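Local coordinates for flavin-nucleotide-binding protein (Azotobacter vinelandii, PDB 6RK0), which binds FAD and heme b and probably works as a low-potential terminal oxidase associated with the iron-only nitrogenase, at residues R134-V137 with D138-P142; P142-W145 with E146-P150. All coordinates share one frame; numbering follows the deposited sequence.

Interaction 1 (134-137 with 138-142) closes helix 126-140, and interaction 2 (142-145 with 146-150) is the turn that follows it; they share Pro142, and their centres lie about 9 Å apart. The two are joined by a probable hydrogen bond of 2.8 Å from Trp145 N to Asp138 OD1, with which the last turn of the helix holds the backbone of the loop. Both reach the heme pocket: Phe136 and Leu140 from the helix, Trp145 from the loop. The side chain of Phe136 comes within about 4 Å of axial His72 and about 5 Å of FAD, whereas that of Trp145, about 4 Å from the heme, stays about 13 Å from FAD.

Interaction 1 (R134-V137 with D138-P142). With HEM (protoporphyrin IX containing Fe), chain C.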
loop_
_atom_site.group_PDB
_atom_site.type_symbol
_atom_site.label_atom_id
_atom_site.label_comp_id
_atom_site.label_asym_id
_atom_site.label_seq_id
_atom_site.Cartn_x
_atom_site.Cartn_y
_atom_site.Cartn_z
ATOM N N ARG A 134 -14.259 19.335 1.240
ATOM C CA ARG A 134 -15.622 18.827 1.127
ATOM C C ARG A 134 -15.728 17.803 -0.004
ATOM O O ARG A 134 -16.415 16.783 0.136
ATOM C CB ARG A 134 -16.615 19.982 0.938
ATOM C CG ARG A 134 -18.049 19.485 0.750
ATOM C CD ARG A 134 -19.111 20.578 0.875
ATOM N NE ARG A 134 -20.471 20.003 0.853
ATOM C CZ ARG A 134 -21.593 20.615 1.248
ATOM N NH1 ARG A 134 -21.601 21.889 1.681
ATOM N NH2 ARG A 134 -22.748 19.946 1.180
ATOM N N ASN A 135 -15.030 18.040 -1.128
ATOM C CA ASN A 135 -15.041 17.067 -2.212
ATOM C C ASN A 135 -14.460 15.737 -1.745
ATOM O O ASN A 135 -14.954 14.674 -2.135
ATOM C CB ASN A 135 -14.217 17.599 -3.385
ATOM C CG ASN A 135 -14.824 18.818 -4.057
ATOM O OD1 ASN A 135 -16.034 19.061 -3.987
ATOM N ND2 ASN A 135 -13.973 19.582 -4.749
ATOM N N PHE A 136 -13.402 15.776 -0.927
ATOM C CA PHE A 136 -12.811 14.542 -0.390
ATOM C C PHE A 136 -13.845 13.760 0.410
ATOM O O PHE A 136 -14.080 12.566 0.165
ATOM C CB PHE A 136 -11.630 14.956 0.482
ATOM C CG PHE A 136 -10.929 13.859 1.240
ATOM C CD1 PHE A 136 -10.752 12.578 0.728
ATOM C CD2 PHE A 136 -10.415 14.169 2.502
ATOM C CE1 PHE A 136 -10.039 11.618 1.485
ATOM C CE2 PHE A 136 -9.680 13.222 3.236
ATOM C CZ PHE A 136 -9.509 11.952 2.705
ATOM N N VAL A 137 -14.479 14.410 1.387
ATOM C CA VAL A 137 -15.410 13.706 2.256
ATOM C C VAL A 137 -16.581 13.150 1.454
ATOM O O VAL A 137 -16.954 11.984 1.619
ATOM C CB VAL A 137 -15.881 14.662 3.378
ATOM C CG1 VAL A 137 -17.075 14.095 4.129
ATOM C CG2 VAL A 137 -14.723 15.002 4.303
ATOM N N ASP A 138 -17.184 13.977 0.597
ATOM C CA ASP A 138 -18.354 13.527 -0.138
ATOM C C ASP A 138 -18.024 12.539 -1.239
ATOM O O ASP A 138 -18.911 11.797 -1.684
ATOM C CB ASP A 138 -19.121 14.737 -0.690
ATOM C CG ASP A 138 -19.892 15.438 0.404
ATOM O OD1 ASP A 138 -19.835 15.074 1.594
ATOM O OD2 ASP A 138 -20.643 16.382 0.059
ATOM N N GLY A 139 -16.742 12.467 -1.637
ATOM C CA GLY A 139 -16.302 11.411 -2.530
ATOM C C GLY A 139 -16.220 10.053 -1.864
ATOM O O GLY A 139 -16.299 9.026 -2.534
ATOM N N LEU A 140 -16.046 10.021 -0.550
ATOM C CA LEU A 140 -16.090 8.772 0.206
ATOM C C LEU A 140 -17.524 8.399 0.550
ATOM O O LEU A 140 -17.924 7.243 0.366
ATOM C CB LEU A 140 -15.284 8.913 1.486
ATOM C CG LEU A 140 -13.791 9.098 1.256
ATOM C CD1 LEU A 140 -13.135 9.409 2.571
ATOM C CD2 LEU A 140 -13.182 7.868 0.590
ATOM N N ILE A 141 -18.304 9.362 1.046
ATOM C CA ILE A 141 -19.679 9.101 1.483
ATOM C C ILE A 141 -20.543 10.205 0.897
ATOM O O ILE A 141 -20.440 11.359 1.337
ATOM C CB ILE A 141 -19.828 9.063 3.009
ATOM C CG1 ILE A 141 -18.952 7.962 3.656
ATOM C CG2 ILE A 141 -21.309 8.853 3.382
ATOM C CD1 ILE A 141 -18.762 8.143 5.129
ATOM N N PRO A 142 -21.418 9.912 -0.074
ATOM C CA PRO A 142 -22.221 10.983 -0.670
ATOM C C PRO A 142 -23.034 11.722 0.389
ATOM O O PRO A 142 -23.603 11.117 1.307
ATOM C CB PRO A 142 -23.133 10.239 -1.659
ATOM C CG PRO A 142 -22.365 8.998 -2.023
ATOM C CD PRO A 142 -21.659 8.612 -0.738
HETATM C CHA HEM C . -4.691 14.007 9.753
HETATM C CHB HEM C . -7.753 10.898 7.774
HETATM C CHC HEM C . -10.690 14.556 6.659
HETATM C CHD HEM C . -7.774 17.616 8.901
HETATM C C1A HEM C . -5.296 12.857 9.320
HETATM C C2A HEM C . -4.711 11.532 9.490
HETATM C C3A HEM C . -5.556 10.646 8.932
HETATM C C4A HEM C . -6.667 11.436 8.422
HETATM C CMA HEM C . -5.466 9.147 8.843
HETATM C CAA HEM C . -3.395 11.208 10.214
HETATM C CBA HEM C . -3.538 11.177 11.760
HETATM C CGA HEM C . -2.367 10.404 12.307
HETATM O O1A HEM C . -2.511 9.208 12.749
HETATM O O2A HEM C . -1.219 10.960 12.279
HETATM C C1B HEM C . -8.836 11.601 7.315
HETATM C C2B HEM C . -9.943 11.035 6.581
HETATM C C3B HEM C . -10.742 12.065 6.269
HETATM C C4B HEM C . -10.160 13.281 6.806
HETATM C CMB HEM C . -10.062 9.549 6.266
HETATM C CAB HEM C . -12.054 12.104 5.522
HETATM C CBB HEM C . -12.797 11.050 5.205
HETATM C C1C HEM C . -10.152 15.702 7.167
HETATM C C2C HEM C . -10.744 17.000 7.044
HETATM C C3C HEM C . -9.962 17.855 7.711
HETATM C C4C HEM C . -8.854 17.098 8.232
HETATM C CMC HEM C . -12.003 17.282 6.240
HETATM C CAC HEM C . -10.144 19.334 7.926
HETATM C CBC HEM C . -11.380 19.855 8.103
HETATM C C1D HEM C . -6.644 16.907 9.296
HETATM C C2D HEM C . -5.504 17.478 9.950
HETATM C C3D HEM C . -4.644 16.485 10.184
HETATM C C4D HEM C . -5.246 15.267 9.670
HETATM C CMD HEM C . -5.324 18.953 10.303
HETATM C CAD HEM C . -3.313 16.549 10.922
HETATM C CBD HEM C . -3.518 16.227 12.415
HETATM C CGD HEM C . -2.251 16.501 13.205
HETATM O O1D HEM C . -1.361 15.630 13.264
HETATM O O2D HEM C . -2.116 17.613 13.765
HETATM N NA HEM C . -6.495 12.780 8.670
HETATM N NB HEM C . -8.977 12.958 7.458
HETATM N NC HEM C . -9.006 15.784 7.896
HETATM N ND HEM C . -6.482 15.559 9.133
HETATM FE FE HEM C . -7.729 14.305 8.264
HETATM O O HOH W 1 -8.674 13.965 10.124
#
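Asp138 meets Arg134 one helical turn back, both through its backbone and through its carboxylate. Its N gives a hydrogen bond to Arg134 O at 2.9 Å. Chi1 of -75° sets the carboxylate beside its own backbone N, so that OD2 looks back along the helix to the guanidinium edge. That salt bridge is long, 3.7 Å from Arg134 NE to Asp138 OD2, with the two planes about perpendicular; so long a separation makes it a weak ion pair, while the other oxygen, OD1, accepts a hydrogen bond from Trp145 N. Val137 O accepts Ile141 N at 3.0 Å, just where the chain leaves the helix. The branched side chain of Val137 suits a place between loop and cofactor: it packs on Trp145 of the following loop, CG1 also lies near Asp138 OD1, and CG2 is 4.0 Å from the heme methyl CMC. On the same heme side, Leu140 CD1 sits 4.0 Å from Phe136 CE1, and both residues touch a vinyl group, whose CBB lies over one face of the Phe136 ring. Phe136 CE2 comes within 3.4 Å of HEM C3B. Chemically the helix end is two-sided: hydrocarbon groups line the porphyrin by van der Waals contact, while charge is kept to the face turned from it.

Interaction 2 (P142-W145 with E146-P150); sequences PGEW and ERLRP
Pro142 O accepts a hydrogen bond of 2.9 Å from Arg147 NH1, which turns the end of a long side chain back onto the start of the loop. Gly143 follows with a positive phi of 72°, easy for a residue without a side chain; a beta carbon would also crowd Arg147 NH2, and the Gly143 carbonyl oxygen lies over one face of the guanidinium, toward its rim. Glu144 comes in at the edge of that group: bent at chi2 (72°), its side chain brings OE1 to 2.9 Å from Arg147 NH1, a salt bridge made through the anti lone pair, with the planes 53° apart. NH1 thus grips two oxygens, while NH2 pairs with Asp218. Replacing Arg147 by an alanine would probably leave the Glu144 carboxylate and the Asp218 charge without their mate and free the Pro142 carbonyl to shift. Glu144 O also receives Arg147 N at 2.9 Å, with Leu148 CG 3.4 Å from that Glu144 O. Trp145 O accepts hydrogen bonds from Leu148 N (3.2 Å) and from water 2, which also donates to Leu148 O and so bridges the turn. The Trp145 indole packs on Arg134 and Val137 of helix 126-140 and touches the heme and, on the second subunit, Ala104. Beyond it, Arg149 forms salt bridges to Glu155 of helix 153-157 and Asp184 of the second subunit, while Glu144 packs on Ile100 at the end of that subunit's strand 88-100.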
loop_
_atom_site.group_PDB
_atom_site.type_symbol
_atom_site.label_atom_id
_atom_site.label_comp_id
_atom_site.label_asym_id
_atom_site.label_seq_id
_atom_site.Cartn_x
_atom_site.Cartn_y
_atom_site.Cartn_z
ATOM N N PRO A 142 -21.418 9.912 -0.074
ATOM C CA PRO A 142 -22.221 10.983 -0.670
ATOM C C PRO A 142 -23.034 11.722 0.389
ATOM O O PRO A 142 -23.603 11.117 1.307
ATOM C CB PRO A 142 -23.133 10.239 -1.659
ATOM C CG PRO A 142 -22.365 8.998 -2.023
ATOM C CD PRO A 142 -21.659 8.612 -0.738
ATOM N N GLY A 143 -23.050 13.053 0.258
ATOM C CA GLY A 143 -23.868 13.918 1.090
ATOM C C GLY A 143 -23.395 14.050 2.528
ATOM O O GLY A 143 -24.087 14.663 3.345
ATOM N N GLU A 144 -22.224 13.505 2.874
ATOM C CA GLU A 144 -21.864 13.421 4.270
ATOM C C GLU A 144 -21.472 14.765 4.871
ATOM O O GLU A 144 -21.811 15.032 6.031
ATOM C CB GLU A 144 -20.779 12.388 4.464
ATOM C CG GLU A 144 -20.417 12.139 5.900
ATOM C CD GLU A 144 -21.461 11.382 6.715
ATOM O OE1 GLU A 144 -22.570 11.023 6.220
ATOM O OE2 GLU A 144 -21.125 11.183 7.913
ATOM N N TRP A 145 -20.739 15.604 4.140
ATOM C CA TRP A 145 -20.197 16.841 4.710
ATOM C C TRP A 145 -21.297 17.690 5.343
ATOM O O TRP A 145 -21.131 18.249 6.439
ATOM C CB TRP A 145 -19.471 17.609 3.619
ATOM C CG TRP A 145 -18.890 18.944 4.033
ATOM C CD1 TRP A 145 -19.542 20.153 4.089
ATOM C CD2 TRP A 145 -17.517 19.210 4.405
ATOM N NE1 TRP A 145 -18.664 21.124 4.471
ATOM C CE2 TRP A 145 -17.422 20.571 4.683
ATOM C CE3 TRP A 145 -16.374 18.423 4.548
ATOM C CZ2 TRP A 145 -16.219 21.171 5.045
ATOM C CZ3 TRP A 145 -15.169 19.007 4.916
ATOM C CH2 TRP A 145 -15.100 20.377 5.157
ATOM N N GLU A 146 -22.448 17.780 4.654
ATOM C CA GLU A 146 -23.613 18.541 5.084
ATOM C C GLU A 146 -24.203 18.063 6.396
ATOM O O GLU A 146 -24.917 18.847 7.045
ATOM C CB GLU A 146 -24.700 18.393 3.985
ATOM C CG GLU A 146 -26.196 18.366 4.478
ATOM C CD GLU A 146 -27.247 18.739 3.416
ATOM O OE1 GLU A 146 -26.972 18.610 2.204
ATOM O OE2 GLU A 146 -28.356 19.187 3.800
ATOM N N ARG A 147 -24.041 16.764 6.702
ATOM C CA ARG A 147 -24.594 16.161 7.909
ATOM C C ARG A 147 -23.806 16.508 9.166
ATOM O O ARG A 147 -24.306 16.329 10.281
ATOM C CB ARG A 147 -24.699 14.628 7.788
ATOM C CG ARG A 147 -25.474 14.108 6.551
ATOM C CD ARG A 147 -25.569 12.597 6.490
ATOM N NE ARG A 147 -26.305 12.283 5.283
ATOM C CZ ARG A 147 -25.791 11.752 4.162
ATOM N NH1 ARG A 147 -24.515 11.356 4.064
ATOM N NH2 ARG A 147 -26.585 11.599 3.118
ATOM N N LEU A 148 -22.565 16.947 9.022
ATOM C CA LEU A 148 -21.611 17.016 10.125
ATOM C C LEU A 148 -21.766 18.310 10.907
ATOM O O LEU A 148 -22.363 19.294 10.452
ATOM C CB LEU A 148 -20.182 16.881 9.601
ATOM C CG LEU A 148 -19.961 15.634 8.764
ATOM C CD1 LEU A 148 -18.530 15.635 8.174
ATOM C CD2 LEU A 148 -20.212 14.371 9.548
ATOM N N ARG A 149 -21.180 18.324 12.089
ATOM C CA ARG A 149 -21.081 19.544 12.885
ATOM C C ARG A 149 -20.363 20.586 12.029
ATOM O O ARG A 149 -19.236 20.323 11.575
ATOM C CB ARG A 149 -20.345 19.299 14.205
ATOM C CG ARG A 149 -20.345 20.480 15.173
ATOM C CD ARG A 149 -19.186 21.408 14.932
ATOM N NE ARG A 149 -17.927 20.801 15.379
ATOM C CZ ARG A 149 -16.728 20.955 14.817
ATOM N NH1 ARG A 149 -15.665 20.412 15.408
ATOM N NH2 ARG A 149 -16.534 21.635 13.693
ATOM N N PRO A 150 -20.943 21.756 11.779
ATOM C CA PRO A 150 -20.344 22.649 10.779
ATOM C C PRO A 150 -18.882 22.981 11.074
ATOM O O PRO A 150 -18.498 23.279 12.209
ATOM C CB PRO A 150 -21.266 23.872 10.806
ATOM C CG PRO A 150 -22.623 23.255 11.111
ATOM C CD PRO A 150 -22.320 22.169 12.128
HETATM O O HOH W 2 -21.552 20.540 7.984
#